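Local coordinates for protein MgGH51 (Meripilus giganteus, PDB 6ZPZ) that probably hydrolyses terminal alpha-L-arabinofuranosyl residues from arabinose-containing polysaccharides, as a fungal glycoside hydrolase of family GH51, at residues A[431-436]-A[491-496]; A[22-27]-A[263-268]. All coordinates share one frame; numbering follows the deposited sequence.

Interaction 1 of 2, residues A[431-436]-A[491-496]. With LX5 ([(1~{S},2~{S},3~{S},4~{S})-2-(hydroxymethyl)-3,4-bis(oxidanyl)cyclopentyl] hydrogen sulfate), chain G.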
ATOM      1  N   ALA A 431      -8.243   3.049 -12.067  1.00 21.68           N
ATOM      2  CA  ALA A 431      -9.034   1.826 -11.910  1.00 20.51           C
ATOM      3  C   ALA A 431     -10.375   2.031 -12.609  1.00 19.41           C
ATOM      4  O   ALA A 431     -10.876   3.116 -12.583  1.00 18.59           O
ATOM      5  CB  ALA A 431      -9.255   1.479 -10.457  1.00 20.99           C
ATOM      6  N   ALA A 432     -10.884   0.989 -13.228  1.00 18.46           N
ATOM      7  CA  ALA A 432     -12.320   0.856 -13.533  1.00 21.30           C
ATOM      8  C   ALA A 432     -13.069   0.559 -12.224  1.00 21.48           C
ATOM      9  O   ALA A 432     -12.977  -0.562 -11.704  1.00 24.42           O
ATOM     10  CB  ALA A 432     -12.521  -0.185 -14.599  1.00 20.34           C
ATOM     11  N   ILE A 433     -13.825   1.529 -11.735  1.00 22.76           N
ATOM     12  CA  ILE A 433     -14.414   1.488 -10.361  1.00 24.95           C
ATOM     13  C   ILE A 433     -15.928   1.300 -10.392  1.00 22.17           C
ATOM     14  O   ILE A 433     -16.460   0.986  -9.316  1.00 22.42           O
ATOM     15  CB  ILE A 433     -14.046   2.738  -9.554  1.00 26.28           C
ATOM     16  CG1 ILE A 433     -14.729   3.996 -10.085  1.00 27.61           C
ATOM     17  CG2 ILE A 433     -12.532   2.890  -9.501  1.00 26.75           C
ATOM     18  CD1 ILE A 433     -14.700   5.153  -9.109  1.00 29.63           C
ATOM     19  N   SER A 434     -16.589   1.563 -11.525  1.00 23.11           N
ATOM     20  CA  SER A 434     -18.079   1.542 -11.643  1.00 25.34           C
ATOM     21  C   SER A 434     -18.521   1.153 -13.063  1.00 25.44           C
ATOM     22  O   SER A 434     -17.814   1.492 -14.012  1.00 25.75           O
ATOM     23  CB  SER A 434     -18.690   2.873 -11.235  1.00 26.98           C
ATOM     24  OG  SER A 434     -20.103   2.812 -11.383  1.00 28.16           O
ATOM     25  N   THR A 435     -19.657   0.467 -13.198  1.00 25.69           N
ATOM     26  CA  THR A 435     -20.271   0.189 -14.522  1.00 29.60           C
ATOM     27  C   THR A 435     -21.240   1.328 -14.853  1.00 29.92           C
ATOM     28  O   THR A 435     -21.927   1.199 -15.834  1.00 32.75           O
ATOM     29  CB  THR A 435     -20.949  -1.190 -14.578  1.00 29.99           C
ATOM     30  OG1 THR A 435     -21.861  -1.287 -13.483  1.00 30.91           O
ATOM     31  CG2 THR A 435     -19.960  -2.337 -14.551  1.00 30.38           C
ATOM     32  N   ASN A 436     -21.305   2.370 -14.032  1.00 30.80           N
ATOM     33  CA  ASN A 436     -22.276   3.477 -14.214  1.00 30.89           C
ATOM     34  C   ASN A 436     -21.500   4.774 -14.454  1.00 29.43           C
ATOM     35  O   ASN A 436     -21.114   5.436 -13.472  1.00 27.02           O
ATOM     36  CB  ASN A 436     -23.234   3.564 -13.022  1.00 34.87           C
ATOM     37  CG  ASN A 436     -24.328   4.598 -13.211  1.00 32.79           C
ATOM     38  OD1 ASN A 436     -24.318   5.333 -14.186  1.00 38.05           O
ATOM     39  ND2 ASN A 436     -25.259   4.656 -12.279  1.00 34.09           N
ATOM     40  N   TRP A 491     -13.001   2.743   0.354  1.00 22.76           N
ATOM     41  CA  TRP A 491     -12.911   2.858  -1.111  1.00 23.21           C
ATOM     42  C   TRP A 491     -12.889   1.460  -1.701  1.00 23.78           C
ATOM     43  O   TRP A 491     -12.164   0.617  -1.156  1.00 23.35           O
ATOM     44  CB  TRP A 491     -11.676   3.646  -1.547  1.00 23.59           C
ATOM     45  CG  TRP A 491     -11.667   3.838  -3.022  1.00 24.91           C
ATOM     46  CD1 TRP A 491     -11.312   2.937  -3.982  1.00 23.43           C
ATOM     47  CD2 TRP A 491     -12.106   5.015  -3.719  1.00 27.72           C
ATOM     48  NE1 TRP A 491     -11.446   3.493  -5.221  1.00 23.37           N
ATOM     49  CE2 TRP A 491     -11.915   4.768  -5.092  1.00 26.09           C
ATOM     50  CE3 TRP A 491     -12.595   6.257  -3.316  1.00 34.15           C
ATOM     51  CZ2 TRP A 491     -12.262   5.698  -6.065  1.00 29.17           C
ATOM     52  CZ3 TRP A 491     -12.945   7.178  -4.281  1.00 34.58           C
ATOM     53  CH2 TRP A 491     -12.786   6.894  -5.637  1.00 32.89           C
ATOM     54  N   THR A 492     -13.736   1.242  -2.711  1.00 24.72           N
ATOM     55  CA  THR A 492     -13.695   0.061  -3.603  1.00 22.20           C
ATOM     56  C   THR A 492     -13.759   0.564  -5.040  1.00 23.44           C
ATOM     57  O   THR A 492     -14.208   1.677  -5.311  1.00 22.89           O
ATOM     58  CB  THR A 492     -14.854  -0.895  -3.307  1.00 22.60           C
ATOM     59  OG1 THR A 492     -16.081  -0.297  -3.716  1.00 22.92           O
ATOM     60  CG2 THR A 492     -14.993  -1.248  -1.845  1.00 22.38           C
ATOM     61  N   PRO A 493     -13.286  -0.220  -6.019  1.00 21.62           N
ATOM     62  CA  PRO A 493     -12.580  -1.473  -5.788  1.00 22.18           C
ATOM     63  C   PRO A 493     -11.093  -1.265  -5.485  1.00 20.27           C
ATOM     64  O   PRO A 493     -10.518  -0.221  -5.767  1.00 22.01           O
ATOM     65  CB  PRO A 493     -12.696  -2.177  -7.139  1.00 21.79           C
ATOM     66  CG  PRO A 493     -12.656  -1.041  -8.094  1.00 22.20           C
ATOM     67  CD  PRO A 493     -13.385   0.103  -7.436  1.00 24.99           C
ATOM     68  N   ASP A 494     -10.471  -2.317  -4.984  1.00 20.26           N
ATOM     69  CA  ASP A 494      -9.069  -2.303  -4.535  1.00 20.99           C
ATOM     70  C   ASP A 494      -8.360  -3.500  -5.146  1.00 18.97           C
ATOM     71  O   ASP A 494      -9.006  -4.530  -5.381  1.00 19.93           O
ATOM     72  CB  ASP A 494      -9.019  -2.304  -3.018  1.00 19.54           C
ATOM     73  CG  ASP A 494      -9.830  -1.160  -2.485  1.00 21.55           C
ATOM     74  OD1 ASP A 494      -9.382  -0.023  -2.636  1.00 19.25           O
ATOM     75  OD2 ASP A 494     -10.898  -1.429  -1.939  1.00 20.33           O
ATOM     76  N   LEU A 495      -7.052  -3.387  -5.356  1.00 19.78           N
ATOM     77  CA  LEU A 495      -6.304  -4.435  -6.117  1.00 21.26           C
ATOM     78  C   LEU A 495      -6.217  -5.738  -5.318  1.00 19.78           C
ATOM     79  O   LEU A 495      -6.283  -6.827  -5.913  1.00 17.40           O
ATOM     80  CB  LEU A 495      -4.898  -3.947  -6.440  1.00 20.50           C
ATOM     81  CG  LEU A 495      -4.251  -4.651  -7.614  1.00 22.38           C
ATOM     82  CD1 LEU A 495      -5.062  -4.374  -8.871  1.00 20.61           C
ATOM     83  CD2 LEU A 495      -2.812  -4.200  -7.792  1.00 23.77           C
ATOM     84  N   VAL A 496      -6.019  -5.620  -4.024  1.00 17.40           N
ATOM     85  CA  VAL A 496      -5.734  -6.773  -3.145  1.00 18.85           C
ATOM     86  C   VAL A 496      -6.510  -6.538  -1.871  1.00 20.40           C
ATOM     87  O   VAL A 496      -6.374  -5.425  -1.302  1.00 19.13           O
ATOM     88  CB  VAL A 496      -4.237  -6.940  -2.886  1.00 19.93           C
ATOM     89  CG1 VAL A 496      -4.014  -8.011  -1.830  1.00 21.38           C
ATOM     90  CG2 VAL A 496      -3.504  -7.304  -4.159  1.00 19.56           C
TER
HETATM   91  C1  LX5 G 711      -7.878   9.034  -4.875  1.00 25.77           C
HETATM   92  C2  LX5 G 711      -6.710   9.784  -5.469  1.00 24.49           C
HETATM   93  C6  LX5 G 711      -7.654   6.843  -3.470  1.00 24.60           C
HETATM   94  C5  LX5 G 711      -7.381   8.347  -3.598  1.00 24.60           C
HETATM   95  C3  LX5 G 711      -5.701  10.014  -4.383  1.00 24.74           C
HETATM   96  C4  LX5 G 711      -5.933   8.791  -3.499  1.00 25.61           C
HETATM   97  O7  LX5 G 711      -6.937   6.075  -4.443  1.00 24.71           O
HETATM   98  O8  LX5 G 711      -5.821   9.108  -2.109  1.00 24.34           O
HETATM   99  O9  LX5 G 711      -4.371  10.200  -4.895  1.00 26.62           O
HETATM  100  O10 LX5 G 711      -8.667  10.181  -4.576  1.00 35.25           O
HETATM  101  S11 LX5 G 711     -10.148  10.154  -4.743  1.00 39.86           S
HETATM  102  O12 LX5 G 711     -10.332   9.110  -3.738  1.00 37.70           O
HETATM  103  O13 LX5 G 711     -10.800  11.424  -4.431  1.00 45.59           O
HETATM  104  O14 LX5 G 711     -10.353   9.825  -6.184  1.00 39.41           O
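At the C-terminal end of barrel strand 424-432 of the (beta/alpha)8 catalytic domain, I433 meets W491 and P493 of the loop between strands 483-485 and 496-498, beside the bound ligand LX5. The pyrrolidine of P493, preceded by a cis peptide bond, lies against the base of I433, with P493 CD 3.4 Å from I433 CB, tighter than usual for two carbons. A432 O is 3.7 Å from P493 CG. Farther out along the side chain, the delta methyl of I433 reaches the indole obliquely, I433 CD1 standing 3.9 Å from W491 CZ2; a beta-branched aliphatic suits this place because CB and the CG2 branch lie on the proline while the other branch carries CD1 to the indole. With CG anti to its own backbone N (chi1 -176°), W491 extends its six-membered ring toward the ligand sulfate, and W491 CZ3 comes within 3.3 Å of LX5 O12. Replacing W491 with an alanine would probably open a gap beside the sulfate and leave the I433 methyl without its aromatic partner. R448 forms a cation-pi contact with the indole and a hydrogen bond to T492 O, and Y402 meets the same indole. P493 also rests on Y479 of neighbouring strand 474-479, while I433 pairs through its backbone with Q403 and L449.

Interaction 2 of 2, residues A[22-27]-A[263-268]. With LX5 ([(1~{S},2~{S},3~{S},4~{S})-2-(hydroxymethyl)-3,4-bis(oxidanyl)cyclopentyl] hydrogen sulfate), chain G.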
ATOM      1  N   PHE A  22       0.607   3.398  -3.055  1.00 21.67           N
ATOM      2  CA  PHE A  22       0.263   3.035  -1.675  1.00 20.70           C
ATOM      3  C   PHE A  22       0.018   4.298  -0.870  1.00 20.78           C
ATOM      4  O   PHE A  22       0.823   5.214  -0.834  1.00 20.42           O
ATOM      5  CB  PHE A  22       1.375   2.218  -1.045  1.00 20.48           C
ATOM      6  CG  PHE A  22       1.006   1.772   0.346  1.00 22.70           C
ATOM      7  CD1 PHE A  22       1.283   2.572   1.433  1.00 23.98           C
ATOM      8  CD2 PHE A  22       0.347   0.572   0.564  1.00 23.17           C
ATOM      9  CE1 PHE A  22       0.950   2.150   2.714  1.00 22.81           C
ATOM     10  CE2 PHE A  22      -0.012   0.169   1.851  1.00 22.12           C
ATOM     11  CZ  PHE A  22       0.289   0.963   2.913  1.00 22.37           C
ATOM     12  N   GLU A  23      -1.055   4.252  -0.125  1.00 19.93           N
ATOM     13  CA  GLU A  23      -1.180   5.084   1.081  1.00 19.49           C
ATOM     14  C   GLU A  23      -1.906   4.227   2.102  1.00 20.03           C
ATOM     15  O   GLU A  23      -2.446   3.187   1.695  1.00 20.87           O
ATOM     16  CB  GLU A  23      -1.997   6.322   0.744  1.00 20.03           C
ATOM     17  CG  GLU A  23      -3.440   5.965   0.459  1.00 21.32           C
ATOM     18  CD  GLU A  23      -4.251   7.117  -0.078  1.00 21.94           C
ATOM     19  OE1 GLU A  23      -4.393   8.141   0.625  1.00 19.91           O
ATOM     20  OE2 GLU A  23      -4.738   6.969  -1.176  1.00 24.09           O
ATOM     21  N   ASP A  24      -1.968   4.683   3.357  1.00 20.57           N
ATOM     22  CA  ASP A  24      -2.815   4.050   4.400  1.00 20.63           C
ATOM     23  C   ASP A  24      -4.269   4.425   4.133  1.00 21.63           C
ATOM     24  O   ASP A  24      -4.675   5.529   4.495  1.00 20.97           O
ATOM     25  CB  ASP A  24      -2.383   4.432   5.816  1.00 23.05           C
ATOM     26  CG  ASP A  24      -2.676   3.290   6.778  1.00 21.88           C
ATOM     27  OD1 ASP A  24      -3.623   2.544   6.493  1.00 20.70           O
ATOM     28  OD2 ASP A  24      -1.892   3.115   7.737  1.00 24.77           O
ATOM     29  N   ILE A  25      -4.992   3.532   3.458  1.00 21.73           N
ATOM     30  CA  ILE A  25      -6.426   3.659   3.090  1.00 20.47           C
ATOM     31  C   ILE A  25      -7.016   2.267   3.253  1.00 21.55           C
ATOM     32  O   ILE A  25      -6.277   1.307   3.038  1.00 18.49           O
ATOM     33  CB  ILE A  25      -6.637   4.193   1.662  1.00 20.88           C
ATOM     34  CG1 ILE A  25      -8.116   4.434   1.366  1.00 21.56           C
ATOM     35  CG2 ILE A  25      -6.022   3.269   0.611  1.00 19.69           C
ATOM     36  CD1 ILE A  25      -8.365   5.006  -0.011  1.00 22.14           C
ATOM     37  N   ASN A  26      -8.260   2.153   3.708  1.00 21.74           N
ATOM     38  CA  ASN A  26      -8.861   0.815   3.950  1.00 19.78           C
ATOM     39  C   ASN A  26      -7.962   0.004   4.895  1.00 20.11           C
ATOM     40  O   ASN A  26      -7.854  -1.200   4.674  1.00 20.48           O
ATOM     41  CB  ASN A  26      -8.990   0.015   2.647  1.00 18.08           C
ATOM     42  CG  ASN A  26      -9.632   0.773   1.514  1.00 19.20           C
ATOM     43  OD1 ASN A  26     -10.633   1.472   1.712  1.00 21.33           O
ATOM     44  ND2 ASN A  26      -9.129   0.569   0.314  1.00 17.50           N
ATOM     45  N   HIS A  27      -7.282   0.619   5.871  1.00 19.36           N
ATOM     46  CA  HIS A  27      -6.305  -0.076   6.762  1.00 20.12           C
ATOM     47  C   HIS A  27      -5.319  -0.895   5.898  1.00 20.88           C
ATOM     48  O   HIS A  27      -5.071  -2.101   6.127  1.00 21.65           O
ATOM     49  CB  HIS A  27      -7.058  -0.872   7.823  1.00 21.18           C
ATOM     50  CG  HIS A  27      -7.533   0.019   8.920  1.00 22.02           C
ATOM     51  ND1 HIS A  27      -6.730   0.414   9.972  1.00 24.30           N
ATOM     52  CD2 HIS A  27      -8.691   0.683   9.069  1.00 21.46           C
ATOM     53  CE1 HIS A  27      -7.426   1.214  10.768  1.00 21.28           C
ATOM     54  NE2 HIS A  27      -8.619   1.398  10.217  1.00 21.04           N
ATOM     55  N   TYR A 263      -9.293   7.375  10.245  1.00 23.30           N
ATOM     56  CA  TYR A 263      -8.641   6.669  11.375  1.00 21.04           C
ATOM     57  C   TYR A 263      -7.246   7.213  11.662  1.00 20.58           C
ATOM     58  O   TYR A 263      -6.541   7.762  10.771  1.00 20.29           O
ATOM     59  CB  TYR A 263      -8.619   5.157  11.139  1.00 19.54           C
ATOM     60  CG  TYR A 263      -7.958   4.711   9.869  1.00 19.52           C
ATOM     61  CD1 TYR A 263      -6.624   4.345   9.843  1.00 19.37           C
ATOM     62  CD2 TYR A 263      -8.692   4.564   8.713  1.00 20.29           C
ATOM     63  CE1 TYR A 263      -6.031   3.897   8.677  1.00 18.57           C
ATOM     64  CE2 TYR A 263      -8.108   4.112   7.537  1.00 18.65           C
ATOM     65  CZ  TYR A 263      -6.769   3.783   7.519  1.00 19.16           C
ATOM     66  OH  TYR A 263      -6.188   3.288   6.379  1.00 19.87           O
ATOM     67  N   VAL A 264      -6.824   6.990  12.904  1.00 19.13           N
ATOM     68  CA  VAL A 264      -5.437   7.284  13.359  1.00 19.67           C
ATOM     69  C   VAL A 264      -4.433   6.339  12.665  1.00 19.49           C
ATOM     70  O   VAL A 264      -4.688   5.147  12.521  1.00 19.82           O
ATOM     71  CB  VAL A 264      -5.336   7.194  14.889  1.00 21.29           C
ATOM     72  CG1 VAL A 264      -3.881   7.364  15.302  1.00 21.14           C
ATOM     73  CG2 VAL A 264      -6.232   8.218  15.585  1.00 24.06           C
ATOM     74  N   ASN A 265      -3.354   6.910  12.156  1.00 19.26           N
ATOM     75  CA  ASN A 265      -2.169   6.173  11.677  1.00 18.18           C
ATOM     76  C   ASN A 265      -1.145   6.179  12.801  1.00 18.11           C
ATOM     77  O   ASN A 265      -0.871   7.260  13.376  1.00 16.63           O
ATOM     78  CB  ASN A 265      -1.586   6.838  10.449  1.00 18.04           C
ATOM     79  CG  ASN A 265      -2.396   6.741   9.176  1.00 19.65           C
ATOM     80  OD1 ASN A 265      -1.802   6.932   8.115  1.00 23.02           O
ATOM     81  ND2 ASN A 265      -3.704   6.512   9.229  1.00 17.41           N
ATOM     82  N   THR A 266      -0.603   5.013  13.132  1.00 18.31           N
ATOM     83  CA  THR A 266       0.469   4.856  14.144  1.00 19.26           C
ATOM     84  C   THR A 266       1.781   5.456  13.647  1.00 17.18           C
ATOM     85  O   THR A 266       2.591   5.887  14.454  1.00 18.99           O
ATOM     86  CB  THR A 266       0.661   3.374  14.488  1.00 19.59           C
ATOM     87  OG1 THR A 266       1.155   2.651  13.354  1.00 21.91           O
ATOM     88  CG2 THR A 266      -0.638   2.799  15.006  1.00 20.82           C
ATOM     89  N   ASP A 267       1.939   5.493  12.343  1.00 19.31           N
ATOM     90  CA  ASP A 267       3.216   5.782  11.653  1.00 20.19           C
ATOM     91  C   ASP A 267       4.255   4.722  12.022  1.00 20.53           C
ATOM     92  O   ASP A 267       5.438   4.978  11.820  1.00 19.72           O
ATOM     93  CB  ASP A 267       3.645   7.230  11.892  1.00 19.46           C
ATOM     94  CG  ASP A 267       2.868   8.202  11.002  1.00 18.55           C
ATOM     95  OD1 ASP A 267       2.373   7.770   9.951  1.00 20.60           O
ATOM     96  OD2 ASP A 267       2.757   9.399  11.381  1.00 18.90           O
ATOM     97  N   GLY A 268       3.817   3.566  12.504  1.00 21.02           N
ATOM     98  CA  GLY A 268       4.681   2.396  12.647  1.00 20.84           C
ATOM     99  C   GLY A 268       5.207   1.940  11.297  1.00 21.45           C
ATOM    100  O   GLY A 268       6.317   1.430  11.247  1.00 20.85           O
TER
HETATM  101  C1  LX5 G 711      -7.878   9.034  -4.875  1.00 25.77           C
HETATM  102  C2  LX5 G 711      -6.710   9.784  -5.469  1.00 24.49           C
HETATM  103  C6  LX5 G 711      -7.654   6.843  -3.470  1.00 24.60           C
HETATM  104  C5  LX5 G 711      -7.381   8.347  -3.598  1.00 24.60           C
HETATM  105  C3  LX5 G 711      -5.701  10.014  -4.383  1.00 24.74           C
HETATM  106  C4  LX5 G 711      -5.933   8.791  -3.499  1.00 25.61           C
HETATM  107  O7  LX5 G 711      -6.937   6.075  -4.443  1.00 24.71           O
HETATM  108  O8  LX5 G 711      -5.821   9.108  -2.109  1.00 24.34           O
HETATM  109  O9  LX5 G 711      -4.371  10.200  -4.895  1.00 26.62           O
HETATM  110  O10 LX5 G 711      -8.667  10.181  -4.576  1.00 35.25           O
HETATM  111  S11 LX5 G 711     -10.148  10.154  -4.743  1.00 39.86           S
HETATM  112  O12 LX5 G 711     -10.332   9.110  -3.738  1.00 37.70           O
HETATM  113  O13 LX5 G 711     -10.800  11.424  -4.431  1.00 45.59           O
HETATM  114  O14 LX5 G 711     -10.353   9.825  -6.184  1.00 39.41           O
HETATM  115  O   HOH W   1      -5.012   6.746   6.725  1.00 19.31           O
HETATM  116  O   HOH W   2       0.114   4.514   7.977  1.00 20.86           O
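Y263 and H27 stack face to face, their centroids 3.7 Å apart and their planes inclined by only 19°. The side chains slide past each other in opposite directions, and H27 NE2 lies over the centre of the phenol ring, 3.3 Å above its plane. CG of Y263 sits between its backbone N and carbonyl carbon (chi1 57°), which sends the ring across the 22-27 loop and brings its hydroxyl among the loop's polar atoms. There Y263 OH donates to D24 OD1 at 2.7 Å, meeting the oxygen from above the carboxylate plane, and it accepts a bent bond from H27 N (2.9 Å, 135°). A tyrosine suits the place because one residue supplies both a stacking face and a hydroxyl that can donate and accept; the histidine is flat enough to lie on it, and its ND1 is hydrogen-bonded to the backbone O of D30.

The looser part lies between D24 and N265, where water takes the place of direct bonding. One water donates to D24 O and accepts from N265 ND2 at 2.8 Å; another donates to D24 OD2 at 2.5 Å and, weakly, to N265 OD1. The amide is also held by N232, whose ND2 hydrogen-bonds to N265 OD1.

D24 is the polar centre of the contact: besides Y263 and water, its OD1 takes the backbone N of G29 and its OD2 that of D30. Such a set of donors would favour a charged carboxylate and hold it in a fixed orientation. The adjacent E23 accepts a hydrogen bond from LX5 O8 through OE2 at 2.6 Å, while W261 NE1 and N232 N hold its OE1; D24 and Y263 probably act only on the backbone of the loop that carries it.

In the fold
Interactions 1 and 2 both touch the same bound LX5, their centres about 20 Å apart, and in sequence interaction 2 closes before interaction 1 opens. Each reaches a different part of the ligand: residues 491-496 approach its sulfate, whereas residues 22-27 bind a ring hydroxyl. N231, N350, Y402 and E429 supply further hydrogen bonds to it. The two contacts also touch directly. W491 N lies 3.0 Å from N26 OD1, a probable though weak hydrogen bond, and W491 CB packs 3.9 Å from I25 CD1. The loop after the first barrel strand, 20-21, is thereby joined to the loop that bears the indole next to the sulfate.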